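Local structure of putative NADPH:quinone oxidoreductase (Ralstonia eutropha, 3IUP) at residues A110-G123 against I133-P147. The protein binds NADPH and probably catalyses the NADPH-dependent reduction of quinones. Sequence-based numbering, arbitrary orientation.
Sequences AAQALMGKTVAAIG and IPADQCLVLPEGATP
A120 and L139 form the hydrogen-bonded pair at the middle of a short antiparallel ladder, a compact example of strand pairing within a GroES-like domain. L139 N gives an almost straight bond to A120 O at 2.7 Å, A120 N returns one to L139 O, and L141 N continues the ladder to T118 O. T118 also sets CG2 between L141 CD1, at 3.7 Å, and the ring of P147. On the face carrying V119 and C138 the packing is dense: L114 lays CD1 against C138 CB at 3.8 Å and presses CD2 on V140 CG2 at 3.4 Å, a close methyl-methyl approach. A121 CB meets I133 CD1 just as closely, at 3.4 Å. With its CG1 anti to the backbone N (chi1 179°), V140 turns CG2 to the leucine and CG1 to K117 CD, at the exposed margin. Beyond A121 direct pairing gives way to solvent: one water accepts from I122 N and donates to Q137 O, and another donates to Q137 OE1 and, at 3.3 Å, to G123 O. A135 CB packs against A111 CA of helix 109-112. Strand 118-121 lies between strands 98-105 and 138-140, with V119 and C138 touching strand 34-43 and L139 resting on F154 and helix 320-332.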
loop_
_atom_site.group_PDB
_atom_site.type_symbol
_atom_site.label_atom_id
_atom_site.label_comp_id
_atom_site.label_asym_id
_atom_site.label_seq_id
_atom_site.Cartn_x
_atom_site.Cartn_y
_atom_site.Cartn_z
ATOM N N ALA A 110 -11.540 32.968 27.422
ATOM C CA ALA A 110 -11.829 31.816 26.604
ATOM C C ALA A 110 -12.579 30.736 27.396
ATOM O O ALA A 110 -13.562 30.170 26.923
ATOM C CB ALA A 110 -10.488 31.228 26.005
ATOM N N ALA A 111 -12.120 30.455 28.614
ATOM C CA ALA A 111 -12.748 29.426 29.466
ATOM C C ALA A 111 -14.106 29.927 30.012
ATOM O O ALA A 111 -15.089 29.203 29.994
ATOM C CB ALA A 111 -11.813 29.032 30.629
ATOM N N GLN A 112 -14.143 31.168 30.480
ATOM C CA GLN A 112 -15.395 31.774 30.968
ATOM C C GLN A 112 -16.495 31.734 29.911
ATOM O O GLN A 112 -17.649 31.520 30.241
ATOM C CB GLN A 112 -15.154 33.209 31.424
ATOM C CG GLN A 112 -14.362 33.294 32.711
ATOM C CD GLN A 112 -15.153 32.830 33.898
ATOM O OE1 GLN A 112 -16.177 33.410 34.215
ATOM N NE2 GLN A 112 -14.708 31.755 34.545
ATOM N N ALA A 113 -16.131 31.894 28.637
ATOM C CA ALA A 113 -17.149 31.928 27.571
ATOM C C ALA A 113 -17.859 30.598 27.431
ATOM O O ALA A 113 -18.924 30.508 26.826
ATOM C CB ALA A 113 -16.542 32.364 26.217
ATOM N N LEU A 114 -17.270 29.541 27.968
ATOM C CA LEU A 114 -17.870 28.225 27.886
ATOM C C LEU A 114 -18.723 27.880 29.085
ATOM O O LEU A 114 -19.425 26.868 29.080
ATOM C CB LEU A 114 -16.759 27.175 27.726
ATOM C CG LEU A 114 -15.911 27.264 26.441
ATOM C CD1 LEU A 114 -14.938 26.099 26.480
ATOM C CD2 LEU A 114 -16.724 27.243 25.137
HETATM N N MSE A 115 -18.672 28.681 30.143
HETATM C CA MSE A 115 -19.425 28.333 31.338
HETATM C C MSE A 115 -20.891 28.036 31.009
HETATM O O MSE A 115 -21.561 28.806 30.316
HETATM C CB MSE A 115 -19.381 29.456 32.386
HETATM C CG MSE A 115 -20.000 29.048 33.700
HETATM SE SE MSE A 115 -19.155 27.552 34.587
HETATM C CE MSE A 115 -20.210 27.712 36.230
ATOM N N GLY A 116 -21.354 26.883 31.483
ATOM C CA GLY A 116 -22.739 26.486 31.329
ATOM C C GLY A 116 -23.127 25.965 29.975
ATOM O O GLY A 116 -24.253 25.491 29.819
ATOM N N LYS A 117 -22.198 25.968 29.021
ATOM C CA LYS A 117 -22.473 25.482 27.687
ATOM C C LYS A 117 -22.397 23.959 27.598
ATOM O O LYS A 117 -21.692 23.298 28.351
ATOM C CB LYS A 117 -21.510 26.112 26.698
ATOM C CG LYS A 117 -21.572 27.658 26.686
ATOM C CD LYS A 117 -22.114 28.187 25.428
ATOM C CE LYS A 117 -22.035 29.711 25.386
ATOM N NZ LYS A 117 -23.014 30.269 26.331
ATOM N N THR A 118 -23.150 23.449 26.637
ATOM C CA THR A 118 -23.062 22.070 26.211
ATOM C C THR A 118 -22.017 22.002 25.125
ATOM O O THR A 118 -22.126 22.677 24.075
ATOM C CB THR A 118 -24.439 21.541 25.738
ATOM O OG1 THR A 118 -25.333 21.621 26.843
ATOM C CG2 THR A 118 -24.333 20.062 25.297
ATOM N N VAL A 119 -21.006 21.175 25.394
ATOM C CA VAL A 119 -19.834 21.025 24.550
ATOM C C VAL A 119 -19.527 19.562 24.241
ATOM O O VAL A 119 -19.938 18.674 24.966
ATOM C CB VAL A 119 -18.579 21.672 25.215
ATOM C CG1 VAL A 119 -18.834 23.187 25.470
ATOM C CG2 VAL A 119 -18.122 20.934 26.481
ATOM N N ALA A 120 -18.781 19.361 23.153
ATOM C CA ALA A 120 -18.145 18.073 22.822
ATOM C C ALA A 120 -16.642 18.271 22.848
ATOM O O ALA A 120 -16.129 19.369 22.563
ATOM C CB ALA A 120 -18.605 17.559 21.426
ATOM N N ALA A 121 -15.918 17.219 23.169
ATOM C CA ALA A 121 -14.433 17.249 23.128
ATOM C C ALA A 121 -13.909 15.915 22.723
ATOM O O ALA A 121 -14.538 14.898 23.040
ATOM C CB ALA A 121 -13.868 17.634 24.484
ATOM N N ILE A 122 -12.738 15.876 22.056
ATOM C CA ILE A 122 -12.059 14.614 21.798
ATOM C C ILE A 122 -10.812 14.554 22.687
ATOM O O ILE A 122 -9.711 14.441 22.260
ATOM C CB ILE A 122 -11.800 14.283 20.266
ATOM C CG1 ILE A 122 -11.248 12.865 20.087
ATOM C CG2 ILE A 122 -10.891 15.256 19.619
ATOM C CD1 ILE A 122 -11.361 12.298 18.668
ATOM N N GLY A 123 -11.044 14.582 23.965
ATOM C CA GLY A 123 -9.969 14.793 24.934
ATOM C C GLY A 123 -9.298 13.519 25.368
ATOM O O GLY A 123 -8.263 13.568 26.028
ATOM N N ILE A 133 -10.459 19.863 30.921
ATOM C CA ILE A 133 -9.762 19.934 29.654
ATOM C C ILE A 133 -9.611 21.354 29.185
ATOM O O ILE A 133 -10.360 22.201 29.600
ATOM C CB ILE A 133 -10.423 19.088 28.583
ATOM C CG1 ILE A 133 -11.635 19.742 27.997
ATOM C CG2 ILE A 133 -10.807 17.692 29.111
ATOM C CD1 ILE A 133 -11.805 19.262 26.573
ATOM N N PRO A 134 -8.634 21.603 28.310
ATOM C CA PRO A 134 -8.477 22.971 27.804
ATOM C C PRO A 134 -9.681 23.473 27.051
ATOM O O PRO A 134 -10.285 22.746 26.241
ATOM C CB PRO A 134 -7.276 22.879 26.876
ATOM C CG PRO A 134 -6.499 21.721 27.397
ATOM C CD PRO A 134 -7.536 20.735 27.861
ATOM N N ALA A 135 -10.030 24.710 27.356
ATOM C CA ALA A 135 -11.050 25.456 26.651
ATOM C C ALA A 135 -10.889 25.272 25.142
ATOM O O ALA A 135 -11.882 25.097 24.447
ATOM C CB ALA A 135 -10.968 26.931 27.015
ATOM N N ASP A 136 -9.644 25.287 24.649
ATOM C CA ASP A 136 -9.446 25.259 23.207
ATOM C C ASP A 136 -9.699 23.885 22.592
ATOM O O ASP A 136 -9.640 23.760 21.380
ATOM C CB ASP A 136 -8.086 25.893 22.762
ATOM C CG ASP A 136 -6.837 25.053 23.127
ATOM O OD1 ASP A 136 -6.928 23.891 23.606
ATOM O OD2 ASP A 136 -5.722 25.597 22.931
ATOM N N GLN A 137 -10.042 22.876 23.401
ATOM C CA GLN A 137 -10.405 21.562 22.871
ATOM C C GLN A 137 -11.902 21.274 22.888
ATOM O O GLN A 137 -12.332 20.150 22.629
ATOM C CB GLN A 137 -9.664 20.451 23.615
ATOM C CG GLN A 137 -8.131 20.479 23.430
ATOM C CD GLN A 137 -7.434 19.343 24.198
ATOM O OE1 GLN A 137 -8.002 18.254 24.411
ATOM N NE2 GLN A 137 -6.210 19.600 24.629
ATOM N N CYS A 138 -12.692 22.266 23.244
ATOM C CA CYS A 138 -14.125 22.130 23.343
ATOM C C CYS A 138 -14.799 22.650 22.093
ATOM O O CYS A 138 -14.460 23.722 21.620
ATOM C CB CYS A 138 -14.644 22.903 24.539
ATOM S SG CYS A 138 -14.047 22.174 26.081
ATOM N N LEU A 139 -15.732 21.875 21.559
ATOM C CA LEU A 139 -16.584 22.302 20.457
ATOM C C LEU A 139 -17.937 22.655 21.051
ATOM O O LEU A 139 -18.622 21.783 21.591
ATOM C CB LEU A 139 -16.748 21.155 19.460
ATOM C CG LEU A 139 -17.456 21.377 18.132
ATOM C CD1 LEU A 139 -16.801 22.524 17.358
ATOM C CD2 LEU A 139 -17.365 20.063 17.355
ATOM N N VAL A 140 -18.342 23.917 20.937
ATOM C CA VAL A 140 -19.657 24.351 21.434
ATOM C C VAL A 140 -20.771 23.819 20.524
ATOM O O VAL A 140 -20.733 24.001 19.290
ATOM C CB VAL A 140 -19.753 25.908 21.570
ATOM C CG1 VAL A 140 -21.132 26.309 22.060
ATOM C CG2 VAL A 140 -18.690 26.427 22.537
ATOM N N LEU A 141 -21.735 23.123 21.117
ATOM C CA LEU A 141 -22.774 22.468 20.351
ATOM C C LEU A 141 -23.882 23.473 20.007
ATOM O O LEU A 141 -24.099 24.429 20.736
ATOM C CB LEU A 141 -23.344 21.265 21.114
ATOM C CG LEU A 141 -22.393 20.048 21.204
ATOM C CD1 LEU A 141 -23.057 18.953 22.005
ATOM C CD2 LEU A 141 -21.937 19.559 19.784
ATOM N N PRO A 142 -24.595 23.248 18.904
ATOM C CA PRO A 142 -25.652 24.189 18.547
ATOM C C PRO A 142 -26.864 24.154 19.478
ATOM O O PRO A 142 -27.060 23.208 20.218
ATOM C CB PRO A 142 -26.054 23.739 17.134
ATOM C CG PRO A 142 -25.627 22.343 17.000
ATOM C CD PRO A 142 -24.613 22.037 18.066
ATOM N N GLU A 143 -27.682 25.201 19.416
ATOM C CA GLU A 143 -28.870 25.319 20.249
ATOM C C GLU A 143 -29.756 24.112 20.028
ATOM O O GLU A 143 -29.925 23.643 18.899
ATOM C CB GLU A 143 -29.658 26.608 19.929
ATOM C CG GLU A 143 -30.318 27.190 21.176
ATOM C CD GLU A 143 -29.309 27.899 22.077
ATOM O OE1 GLU A 143 -28.660 28.847 21.579
ATOM O OE2 GLU A 143 -29.158 27.525 23.275
ATOM N N GLY A 144 -30.284 23.577 21.121
ATOM C CA GLY A 144 -31.172 22.430 21.039
ATOM C C GLY A 144 -30.459 21.100 20.864
ATOM O O GLY A 144 -31.122 20.074 20.697
ATOM N N ALA A 145 -29.119 21.086 20.915
ATOM C CA ALA A 145 -28.378 19.819 20.900
ATOM C C ALA A 145 -28.135 19.342 22.344
ATOM O O ALA A 145 -27.603 20.074 23.145
ATOM C CB ALA A 145 -27.063 19.988 20.172
ATOM N N THR A 146 -28.581 18.136 22.678
ATOM C CA THR A 146 -28.281 17.506 23.977
ATOM C C THR A 146 -26.846 16.958 23.927
ATOM O O THR A 146 -26.302 16.774 22.842
ATOM C CB THR A 146 -29.216 16.325 24.222
ATOM O OG1 THR A 146 -29.066 15.382 23.145
ATOM C CG2 THR A 146 -30.681 16.782 24.301
ATOM N N PRO A 147 -26.243 16.615 25.082
ATOM C CA PRO A 147 -24.972 15.875 24.991
ATOM C C PRO A 147 -25.048 14.632 24.087
ATOM O O PRO A 147 -24.144 14.420 23.282
ATOM C CB PRO A 147 -24.706 15.495 26.450
ATOM C CG PRO A 147 -25.211 16.752 27.166
ATOM C CD PRO A 147 -26.527 17.026 26.478
HETATM O O HOH W 1 -11.437 18.095 21.294
HETATM O O HOH W 2 -7.406 16.665 26.540
#